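PDB 7DRG: PA0821 from Pseudomonas aeruginosa, which probably acts as an immunity protein (antitoxin) that protects the cell from a putative VRR-NUC nuclease effector of the type VI secretion system. Local coordinates for residues A8-L11 / A12-H16; L235-N238 / E239-A242; D325-L328 / K329-D332; P339-C342 / D343-L346. One frame throughout, in Å; residues are numbered along the deposited sequence.

Contact 1: A8-L11 / A12-H16; sequences AAEL and AKQPH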
loop_
_atom_site.group_PDB
_atom_site.type_symbol
_atom_site.label_atom_id
_atom_site.label_comp_id
_atom_site.label_asym_id
_atom_site.label_seq_id
_atom_site.Cartn_x
_atom_site.Cartn_y
_atom_site.Cartn_z
ATOM N N ALA B 8 -6.008 3.808 -8.929
ATOM C CA ALA B 8 -6.708 3.073 -7.882
ATOM C C ALA B 8 -7.234 1.746 -8.411
ATOM O O ALA B 8 -7.209 0.730 -7.705
ATOM C CB ALA B 8 -7.849 3.916 -7.313
ATOM N N ALA B 9 -7.709 1.736 -9.660
ATOM C CA ALA B 9 -8.186 0.495 -10.260
ATOM C C ALA B 9 -7.038 -0.477 -10.500
ATOM O O ALA B 9 -7.165 -1.676 -10.226
ATOM C CB ALA B 9 -8.924 0.793 -11.566
ATOM N N GLU B 10 -5.903 0.022 -10.998
ATOM C CA GLU B 10 -4.765 -0.859 -11.250
ATOM C C GLU B 10 -4.221 -1.445 -9.952
ATOM O O GLU B 10 -3.878 -2.634 -9.895
ATOM C CB GLU B 10 -3.663 -0.104 -11.995
ATOM C CG GLU B 10 -2.519 -1.006 -12.429
ATOM C CD GLU B 10 -1.382 -0.258 -13.101
ATOM O OE1 GLU B 10 -0.334 -0.896 -13.350
ATOM O OE2 GLU B 10 -1.528 0.956 -13.371
ATOM N N LEU B 11 -4.136 -0.628 -8.900
ATOM C CA LEU B 11 -3.600 -1.102 -7.627
ATOM C C LEU B 11 -4.508 -2.134 -6.969
ATOM O O LEU B 11 -4.020 -3.037 -6.279
ATOM C CB LEU B 11 -3.376 0.080 -6.685
ATOM C CG LEU B 11 -2.256 1.023 -7.118
ATOM C CD1 LEU B 11 -2.286 2.300 -6.293
ATOM C CD2 LEU B 11 -0.913 0.328 -6.990
ATOM N N ALA B 12 -5.824 -2.024 -7.168
ATOM C CA ALA B 12 -6.741 -2.954 -6.526
ATOM C C ALA B 12 -6.606 -4.373 -7.060
ATOM O O ALA B 12 -6.973 -5.319 -6.355
ATOM C CB ALA B 12 -8.185 -2.478 -6.695
ATOM N N LYS B 13 -6.079 -4.551 -8.275
ATOM C CA LYS B 13 -6.140 -5.850 -8.932
ATOM C C LYS B 13 -4.797 -6.537 -9.140
ATOM O O LYS B 13 -4.785 -7.745 -9.398
ATOM C CB LYS B 13 -6.846 -5.724 -10.290
ATOM C CG LYS B 13 -8.356 -5.540 -10.182
ATOM C CD LYS B 13 -8.954 -5.122 -11.513
ATOM C CE LYS B 13 -8.242 -3.902 -12.069
ATOM N NZ LYS B 13 -8.892 -3.375 -13.299
ATOM N N GLN B 14 -3.681 -5.829 -9.041
ATOM C CA GLN B 14 -2.404 -6.518 -9.083
ATOM C C GLN B 14 -1.445 -5.846 -8.115
ATOM O O GLN B 14 -1.538 -4.632 -7.885
ATOM C CB GLN B 14 -1.808 -6.534 -10.500
ATOM C CG GLN B 14 -1.339 -5.194 -11.004
ATOM C CD GLN B 14 -0.736 -5.241 -12.405
ATOM O OE1 GLN B 14 -0.924 -6.191 -13.162
ATOM N NE2 GLN B 14 0.013 -4.197 -12.744
ATOM N N PRO B 15 -0.513 -6.607 -7.537
ATOM C CA PRO B 15 0.329 -6.055 -6.459
ATOM C C PRO B 15 1.265 -4.951 -6.912
ATOM O O PRO B 15 1.534 -4.019 -6.144
ATOM C CB PRO B 15 1.118 -7.283 -5.973
ATOM C CG PRO B 15 0.327 -8.466 -6.432
ATOM C CD PRO B 15 -0.317 -8.055 -7.714
ATOM N N HIS B 16 1.767 -5.027 -8.143
ATOM C CA HIS B 16 2.914 -4.249 -8.586
ATOM C C HIS B 16 2.518 -3.148 -9.565
ATOM O O HIS B 16 1.493 -3.221 -10.248
ATOM C CB HIS B 16 3.947 -5.166 -9.257
ATOM C CG HIS B 16 3.400 -5.922 -10.429
ATOM N ND1 HIS B 16 2.510 -6.964 -10.286
ATOM C CD2 HIS B 16 3.597 -5.775 -11.761
ATOM C CE1 HIS B 16 2.189 -7.434 -11.478
ATOM N NE2 HIS B 16 2.835 -6.731 -12.390
#

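Contact 2: L235-N238 / E239-A242; sequences LLNN and ERLA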
loop_
_atom_site.group_PDB
_atom_site.type_symbol
_atom_site.label_atom_id
_atom_site.label_comp_id
_atom_site.label_asym_id
_atom_site.label_seq_id
_atom_site.Cartn_x
_atom_site.Cartn_y
_atom_site.Cartn_z
ATOM N N LEU B 235 23.173 -15.149 -2.458
ATOM C CA LEU B 235 24.602 -15.452 -2.445
ATOM C C LEU B 235 25.097 -15.541 -1.006
ATOM O O LEU B 235 24.910 -14.606 -0.222
ATOM C CB LEU B 235 25.402 -14.398 -3.223
ATOM C CG LEU B 235 26.907 -14.680 -3.372
ATOM C CD1 LEU B 235 27.412 -14.060 -4.639
ATOM C CD2 LEU B 235 27.700 -14.119 -2.196
ATOM N N LEU B 236 25.759 -16.649 -0.677
ATOM C CA LEU B 236 26.405 -16.839 0.614
ATOM C C LEU B 236 27.880 -17.119 0.384
ATOM O O LEU B 236 28.217 -18.011 -0.397
ATOM C CB LEU B 236 25.800 -18.018 1.378
ATOM C CG LEU B 236 24.281 -18.099 1.521
ATOM C CD1 LEU B 236 23.918 -19.371 2.265
ATOM C CD2 LEU B 236 23.725 -16.880 2.243
ATOM N N ASN B 237 28.752 -16.379 1.067
ATOM C CA ASN B 237 30.152 -16.785 1.044
ATOM C C ASN B 237 30.327 -18.035 1.910
ATOM O O ASN B 237 29.405 -18.484 2.592
ATOM C CB ASN B 237 31.074 -15.639 1.484
ATOM C CG ASN B 237 30.922 -15.263 2.952
ATOM O OD1 ASN B 237 29.959 -15.643 3.623
ATOM N ND2 ASN B 237 31.884 -14.488 3.453
ATOM N N ASN B 238 31.521 -18.632 1.846
ATOM C CA ASN B 238 31.703 -19.907 2.530
ATOM C C ASN B 238 31.466 -19.790 4.030
ATOM O O ASN B 238 30.950 -20.727 4.647
ATOM C CB ASN B 238 33.092 -20.475 2.247
ATOM C CG ASN B 238 33.154 -21.223 0.922
ATOM O OD1 ASN B 238 32.129 -21.651 0.390
ATOM N ND2 ASN B 238 34.359 -21.395 0.394
ATOM N N GLU B 239 31.799 -18.648 4.635
ATOM C CA GLU B 239 31.565 -18.514 6.070
ATOM C C GLU B 239 30.071 -18.508 6.390
ATOM O O GLU B 239 29.627 -19.177 7.329
ATOM C CB GLU B 239 32.239 -17.261 6.623
ATOM C CG GLU B 239 31.934 -17.080 8.101
ATOM C CD GLU B 239 32.834 -16.085 8.795
ATOM O OE1 GLU B 239 33.391 -15.199 8.113
ATOM O OE2 GLU B 239 32.977 -16.195 10.033
ATOM N N ARG B 240 29.277 -17.749 5.628
ATOM C CA ARG B 240 27.831 -17.763 5.840
ATOM C C ARG B 240 27.242 -19.126 5.516
ATOM O O ARG B 240 26.310 -19.586 6.188
ATOM C CB ARG B 240 27.169 -16.681 4.993
ATOM C CG ARG B 240 27.368 -15.295 5.558
ATOM C CD ARG B 240 27.020 -14.196 4.558
ATOM N NE ARG B 240 27.008 -12.910 5.236
ATOM C CZ ARG B 240 28.093 -12.199 5.510
ATOM N NH1 ARG B 240 29.296 -12.632 5.134
ATOM N NH2 ARG B 240 27.969 -11.048 6.150
ATOM N N LEU B 241 27.769 -19.784 4.482
ATOM C CA LEU B 241 27.302 -21.122 4.134
ATOM C C LEU B 241 27.524 -22.100 5.281
ATOM O O LEU B 241 26.642 -22.907 5.599
ATOM C CB LEU B 241 28.006 -21.599 2.865
ATOM C CG LEU B 241 27.675 -23.002 2.365
ATOM C CD1 LEU B 241 26.188 -23.145 2.081
ATOM C CD2 LEU B 241 28.493 -23.308 1.126
ATOM N N ALA B 242 28.685 -22.021 5.935
ATOM C CA ALA B 242 28.952 -22.888 7.080
ATOM C C ALA B 242 28.032 -22.563 8.252
ATOM O O ALA B 242 27.527 -23.473 8.921
ATOM C CB ALA B 242 30.420 -22.769 7.494
HETATM O O HOH W 1 32.333 -13.570 6.241
#

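Contact 3: D325-L328 / K329-D332; sequences DQWL and KRLD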
loop_
_atom_site.group_PDB
_atom_site.type_symbol
_atom_site.label_atom_id
_atom_site.label_comp_id
_atom_site.label_asym_id
_atom_site.label_seq_id
_atom_site.Cartn_x
_atom_site.Cartn_y
_atom_site.Cartn_z
ATOM N N ASP B 325 12.473 -3.399 10.633
ATOM C CA ASP B 325 12.698 -4.683 11.287
ATOM C C ASP B 325 11.630 -5.696 10.893
ATOM O O ASP B 325 11.931 -6.878 10.688
ATOM C CB ASP B 325 12.725 -4.503 12.807
ATOM C CG ASP B 325 13.968 -3.774 13.296
ATOM O OD1 ASP B 325 14.875 -3.498 12.482
ATOM O OD2 ASP B 325 14.038 -3.480 14.508
ATOM N N GLN B 326 10.373 -5.252 10.787
ATOM C CA GLN B 326 9.306 -6.163 10.386
ATOM C C GLN B 326 9.466 -6.604 8.938
ATOM O O GLN B 326 9.189 -7.763 8.603
ATOM C CB GLN B 326 7.943 -5.505 10.609
ATOM C CG GLN B 326 7.576 -5.361 12.069
ATOM C CD GLN B 326 7.444 -6.698 12.773
ATOM O OE1 GLN B 326 8.018 -6.907 13.842
ATOM N NE2 GLN B 326 6.688 -7.615 12.175
ATOM N N TRP B 327 9.919 -5.699 8.068
ATOM C CA TRP B 327 10.139 -6.068 6.672
ATOM C C TRP B 327 11.105 -7.246 6.551
ATOM O O TRP B 327 10.919 -8.126 5.700
ATOM C CB TRP B 327 10.660 -4.866 5.878
ATOM C CG TRP B 327 10.887 -5.227 4.436
ATOM C CD1 TRP B 327 9.953 -5.226 3.441
ATOM C CD2 TRP B 327 12.106 -5.692 3.844
ATOM N NE1 TRP B 327 10.514 -5.642 2.263
ATOM C CE2 TRP B 327 11.838 -5.932 2.478
ATOM C CE3 TRP B 327 13.398 -5.918 4.330
ATOM C CZ2 TRP B 327 12.815 -6.399 1.594
ATOM C CZ3 TRP B 327 14.372 -6.381 3.446
ATOM C CH2 TRP B 327 14.069 -6.614 2.095
ATOM N N LEU B 328 12.136 -7.285 7.401
ATOM C CA LEU B 328 13.101 -8.382 7.355
ATOM C C LEU B 328 12.436 -9.735 7.563
ATOM O O LEU B 328 12.920 -10.755 7.048
ATOM C CB LEU B 328 14.178 -8.176 8.419
ATOM C CG LEU B 328 15.113 -6.981 8.243
ATOM C CD1 LEU B 328 16.015 -6.831 9.463
ATOM C CD2 LEU B 328 15.944 -7.163 6.983
ATOM N N LYS B 329 11.338 -9.763 8.318
ATOM C CA LYS B 329 10.650 -10.989 8.705
ATOM C C LYS B 329 9.488 -11.343 7.788
ATOM O O LYS B 329 8.735 -12.271 8.103
ATOM C CB LYS B 329 10.116 -10.877 10.137
ATOM C CG LYS B 329 11.076 -10.362 11.197
ATOM C CD LYS B 329 10.317 -10.218 12.525
ATOM C CE LYS B 329 11.000 -9.277 13.506
ATOM N NZ LYS B 329 12.247 -9.859 14.075
ATOM N N ARG B 330 9.327 -10.644 6.662
ATOM C CA ARG B 330 8.091 -10.738 5.887
ATOM C C ARG B 330 7.820 -12.130 5.326
ATOM O O ARG B 330 6.660 -12.446 5.038
ATOM C CB ARG B 330 8.107 -9.719 4.747
ATOM C CG ARG B 330 9.154 -10.019 3.703
ATOM C CD ARG B 330 9.515 -8.803 2.854
ATOM N NE ARG B 330 10.442 -9.250 1.817
ATOM C CZ ARG B 330 11.720 -9.549 2.036
ATOM N NH1 ARG B 330 12.250 -9.398 3.245
ATOM N NH2 ARG B 330 12.469 -10.008 1.040
ATOM N N LEU B 331 8.837 -12.966 5.167
ATOM C CA LEU B 331 8.651 -14.292 4.597
ATOM C C LEU B 331 8.538 -15.398 5.644
ATOM O O LEU B 331 8.318 -16.560 5.277
ATOM C CB LEU B 331 9.807 -14.601 3.636
ATOM C CG LEU B 331 9.977 -13.671 2.429
ATOM C CD1 LEU B 331 11.334 -13.889 1.745
ATOM C CD2 LEU B 331 8.858 -13.907 1.441
ATOM N N ASP B 332 8.685 -15.071 6.929
ATOM C CA ASP B 332 8.700 -16.087 7.978
ATOM C C ASP B 332 7.362 -16.810 8.081
ATOM O O ASP B 332 6.295 -16.201 7.960
ATOM C CB ASP B 332 9.030 -15.452 9.330
ATOM C CG ASP B 332 10.487 -15.065 9.465
ATOM O OD1 ASP B 332 11.287 -15.392 8.562
ATOM O OD2 ASP B 332 10.833 -14.439 10.490
HETATM O O HOH W 2 13.832 -8.464 12.213
HETATM O O HOH W 3 14.598 -10.554 4.770
HETATM O O HOH W 4 11.594 -12.778 5.689
#

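Contact 4: P339-C342 / D343-L346; sequences PRWC and DKLL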
loop_
_atom_site.group_PDB
_atom_site.type_symbol
_atom_site.label_atom_id
_atom_site.label_comp_id
_atom_site.label_asym_id
_atom_site.label_seq_id
_atom_site.Cartn_x
_atom_site.Cartn_y
_atom_site.Cartn_z
ATOM N N PRO B 339 5.535 -28.358 5.454
ATOM C CA PRO B 339 5.042 -29.359 4.488
ATOM C C PRO B 339 3.981 -28.820 3.544
ATOM O O PRO B 339 3.983 -29.177 2.360
ATOM C CB PRO B 339 4.499 -30.474 5.395
ATOM C CG PRO B 339 5.366 -30.390 6.608
ATOM C CD PRO B 339 5.526 -28.899 6.827
ATOM N N ARG B 340 3.088 -27.952 4.027
ATOM C CA ARG B 340 2.087 -27.368 3.138
ATOM C C ARG B 340 2.745 -26.494 2.075
ATOM O O ARG B 340 2.308 -26.476 0.917
ATOM C CB ARG B 340 1.061 -26.562 3.934
ATOM C CG ARG B 340 0.002 -25.918 3.049
ATOM C CD ARG B 340 -1.078 -25.184 3.838
ATOM N NE ARG B 340 -0.565 -24.024 4.564
ATOM C CZ ARG B 340 -0.211 -22.874 3.995
ATOM N NH1 ARG B 340 -0.297 -22.721 2.680
ATOM N NH2 ARG B 340 0.239 -21.876 4.744
ATOM N N TRP B 341 3.806 -25.773 2.447
ATOM C CA TRP B 341 4.529 -24.964 1.467
ATOM C C TRP B 341 5.288 -25.840 0.476
ATOM O O TRP B 341 5.396 -25.493 -0.707
ATOM C CB TRP B 341 5.475 -23.992 2.179
ATOM C CG TRP B 341 4.761 -22.807 2.770
ATOM C CD1 TRP B 341 4.387 -22.635 4.073
ATOM C CD2 TRP B 341 4.323 -21.637 2.068
ATOM N NE1 TRP B 341 3.745 -21.425 4.226
ATOM C CE2 TRP B 341 3.696 -20.794 3.009
ATOM C CE3 TRP B 341 4.403 -21.220 0.736
ATOM C CZ2 TRP B 341 3.154 -19.563 2.662
ATOM C CZ3 TRP B 341 3.866 -19.994 0.390
ATOM C CH2 TRP B 341 3.246 -19.178 1.351
ATOM N N CYS B 342 5.816 -26.982 0.936
ATOM C CA CYS B 342 6.425 -27.950 0.025
ATOM C C CYS B 342 5.412 -28.468 -0.988
ATOM O O CYS B 342 5.748 -28.676 -2.161
ATOM C CB CYS B 342 7.012 -29.126 0.808
ATOM S SG CYS B 342 8.250 -28.682 2.047
ATOM N N ASP B 343 4.178 -28.722 -0.542
ATOM C CA ASP B 343 3.145 -29.200 -1.457
ATOM C C ASP B 343 2.759 -28.121 -2.458
ATOM O O ASP B 343 2.537 -28.412 -3.640
ATOM C CB ASP B 343 1.909 -29.656 -0.679
ATOM C CG ASP B 343 2.118 -30.971 0.060
ATOM O OD1 ASP B 343 2.940 -31.798 -0.384
ATOM O OD2 ASP B 343 1.433 -31.179 1.086
ATOM N N LYS B 344 2.675 -26.869 -2.003
ATOM C CA LYS B 344 2.323 -25.779 -2.905
ATOM C C LYS B 344 3.395 -25.590 -3.973
ATOM O O LYS B 344 3.080 -25.340 -5.144
ATOM C CB LYS B 344 2.113 -24.491 -2.105
ATOM C CG LYS B 344 1.370 -23.415 -2.872
ATOM C CD LYS B 344 0.375 -22.658 -1.997
ATOM C CE LYS B 344 1.070 -21.735 -1.016
ATOM N NZ LYS B 344 0.307 -20.468 -0.835
ATOM N N LEU B 345 4.667 -25.716 -3.582
ATOM C CA LEU B 345 5.769 -25.661 -4.536
ATOM C C LEU B 345 5.569 -26.656 -5.676
ATOM O O LEU B 345 5.604 -26.288 -6.854
ATOM C CB LEU B 345 7.087 -25.935 -3.806
ATOM C CG LEU B 345 8.410 -25.823 -4.567
ATOM C CD1 LEU B 345 8.826 -24.368 -4.710
ATOM C CD2 LEU B 345 9.509 -26.630 -3.883
ATOM N N LEU B 346 5.346 -27.926 -5.341
ATOM C CA LEU B 346 5.329 -28.958 -6.374
ATOM C C LEU B 346 4.074 -28.897 -7.238
ATOM O O LEU B 346 4.125 -29.255 -8.420
ATOM C CB LEU B 346 5.456 -30.342 -5.736
ATOM C CG LEU B 346 6.677 -30.557 -4.844
ATOM C CD1 LEU B 346 6.812 -32.024 -4.494
ATOM C CD2 LEU B 346 7.941 -30.048 -5.522
#

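Contact 1: A8-L11 / A12-H16
Ala12 and Ala8 meet on the tightly packed side of this helical turn, where Ala12 N donates to Ala8 O at 3.1 Å and, more weakly, to Ala9 O at 3.4 Å. The methyl group of Ala12 rests beside the first acceptor, with CB 3.5 Å from Ala8 O. All three side chains on this flank are small or apolar and buried: Leu11 lies against Phe200 and Met201 of helix 191-204, and in the second subunit Tyr184, Ser197 and Ile20 pack on Ala8, Leu11 and Ala12. The turn is the C-terminal end of helix 4-13, and its bonding slackens here: Glu10 O accepts two weak bonds, from Lys13 N and Gln14 N, both at 3.3 Å, before the backbone becomes extended at Gln14. Arg204, from helix 191-204, donates hydrogen bonds to Leu11 O and Pro15 O and so ties the helix end and the following loop to that helix. The other flank is looser and faces solvent. There the exposed Lys13 bends at chi3 (-53°), which lays its methylene CE 3.1 Å from Ala9 O. Gln14 has CG between its backbone N and carbonyl carbon (chi1 69°) and then runs out straight, bringing NE2 to 3.4 Å from Glu10 OE1 with amide and carboxylate planes 59° apart. The same NE2 makes a weak bond to His16 O at 3.1 Å and lies over the rim of one face of the His16 ring.

Contact 2: L235-N238 / E239-A242
Asn237 makes two firm bonds into the first turn of helix 238-243: its main-chain O accepts from Leu241 N at 2.8 Å, and its side-chain OD1 accepts from Arg240 N at 3.0 Å with a nearly straight N-H...O angle of 162°. The second is a capping bond that makes Asn237 the N-cap residue. It depends on a first torsion of 68°, which sets CG between the backbone N and carbonyl carbon and folds the amide over the start of the helix. Arg240 N approaches OD1 from above the amide plane, 40° out of it. Arg240 NH1 adds a weak bond to the same oxygen at 3.4 Å, OD1 lying at the edge of the guanidinium group, although the stronger hold on that group is Arg226 O, which accepts from NE. At the amide nitrogen, a water accepts a hydrogen bond from Asn237 ND2 at 3.0 Å and donates one to Glu239 OE1 at 2.7 Å. The next backbone bond, Ala242 N to Asn238 O, measures 2.9 Å. Packing lies further out. Leu236, on strand 233-237, sets its CB near Arg240 CB and brings CD1 to 4.4 Å from Leu241 CD1, a contact backed by Ile227 beside Leu236 and Val268 beside Leu241. The chain thus passes directly from strand to helix. With the amide oxygen gripped by a main-chain N-H and weakly by a guanidinium, and the amide nitrogen held by water, both polar atoms of the amide are engaged, which probably fixes its rotation.

Contact 3: D325-L328 / K329-D332
Lys329 N and Arg330 N each reach three residues back, to Gln326 O at 2.9 Å and Trp327 O at 3.1 Å, as the chain leaves helix 321-328 through a type I beta turn from Lys329 to Asp332. The dominant side-chain feature is a cation-pi stack: the Arg330 guanidinium lies flat on the Trp327 indole, planes 1° apart and centres separated by 3.8 Å. CZ sits over the six-membered ring, while CD makes a CH-pi contact with the five-membered ring, 3.6 Å from its centroid. Chi1 of Arg330 (67°) wedges CG between backbone N and carbonyl carbon, after which the chain extends alongside the indole. Leu331 CD1 lies over the rim of the guanidinium's opposite face. Hydrogen bonds also hold the group: NE donates to Pro206 O, NH2 is bonded to Thr229 OG1, and NH1 donates to Trp327 O, which lies at the edge in the guanidinium plane. That carbonyl oxygen therefore accepts from both Arg330 N and NH1, which come to it from opposite faces of its plane. Leu317 and Leu319 of the second subunit pack on Arg330 and Trp327, so the stack lies at the subunit interface. Lys329 runs back along the helix end, with CG 3.6 Å from Asp325 O. One water donates to Asp325 O at 2.9 Å and accepts from Lys329 NZ at 2.8 Å; a second joins Leu328 O to Arg330 NH1.

Contact 4: P339-C342 / D343-L346
Pro339 O accepts from Asp343 N at 2.9 Å, the first of four bonds between residues four apart that define this alpha-helical stretch of helix 338-348. Arg340 follows, its O receiving Lys344 N while its side chain runs beside that of Lys344, pointing the same way. The bend at chi3 (65°) brings the guanidinium edge to Lys344 CE and places CZ over the rim of one Trp341 face. The two cations come close, NH1 of Arg340 being 4.2 Å from NZ of Lys344, but each has an acidic partner: Glu337 pairs with Arg340 NE and Asp281 with Lys344 NZ, which probably offsets their repulsion. Trp341 is buried against Ala288 and Val291 of helix 288-297. The lysine passes alongside its indole, with CE 3.6 Å from CZ3, and NZ makes an off-centre cation-pi contact, 4.3 Å from the centroid of the six-membered ring and 34° from its normal. Trp341 O accepts from Leu345 N, whose side chain packs on Pro289 and Leu292 of the same neighbouring helix. At Cys342, the carbonyl oxygen accepts from Leu346 N at 3.3 Å and has Leu346 CG 3.4 Å away.

From the N terminus the contacts come in series, and none nests within or crosses another; each closes only a local turn. Contact 1 ends helix 4-13 at an outlying part of the chain, across the chain's centre from contact 2, which joins strand 233-237 to helix 238-243; their centres are 38 Å apart. Contact 3 joins the last part of helix 321-328 to the loop after it. That loop leads on to helix 338-348, which carries contact 4; the nearest atoms of contacts 3 and 4 are about 7 Å apart. Helix 288-297 is a shared neighbour, touched by Leu331 of contact 3 and by Trp341 and Leu345 of contact 4. Contacts 1 and 3 both touch the second subunit, whereas contacts 2 and 4 do not.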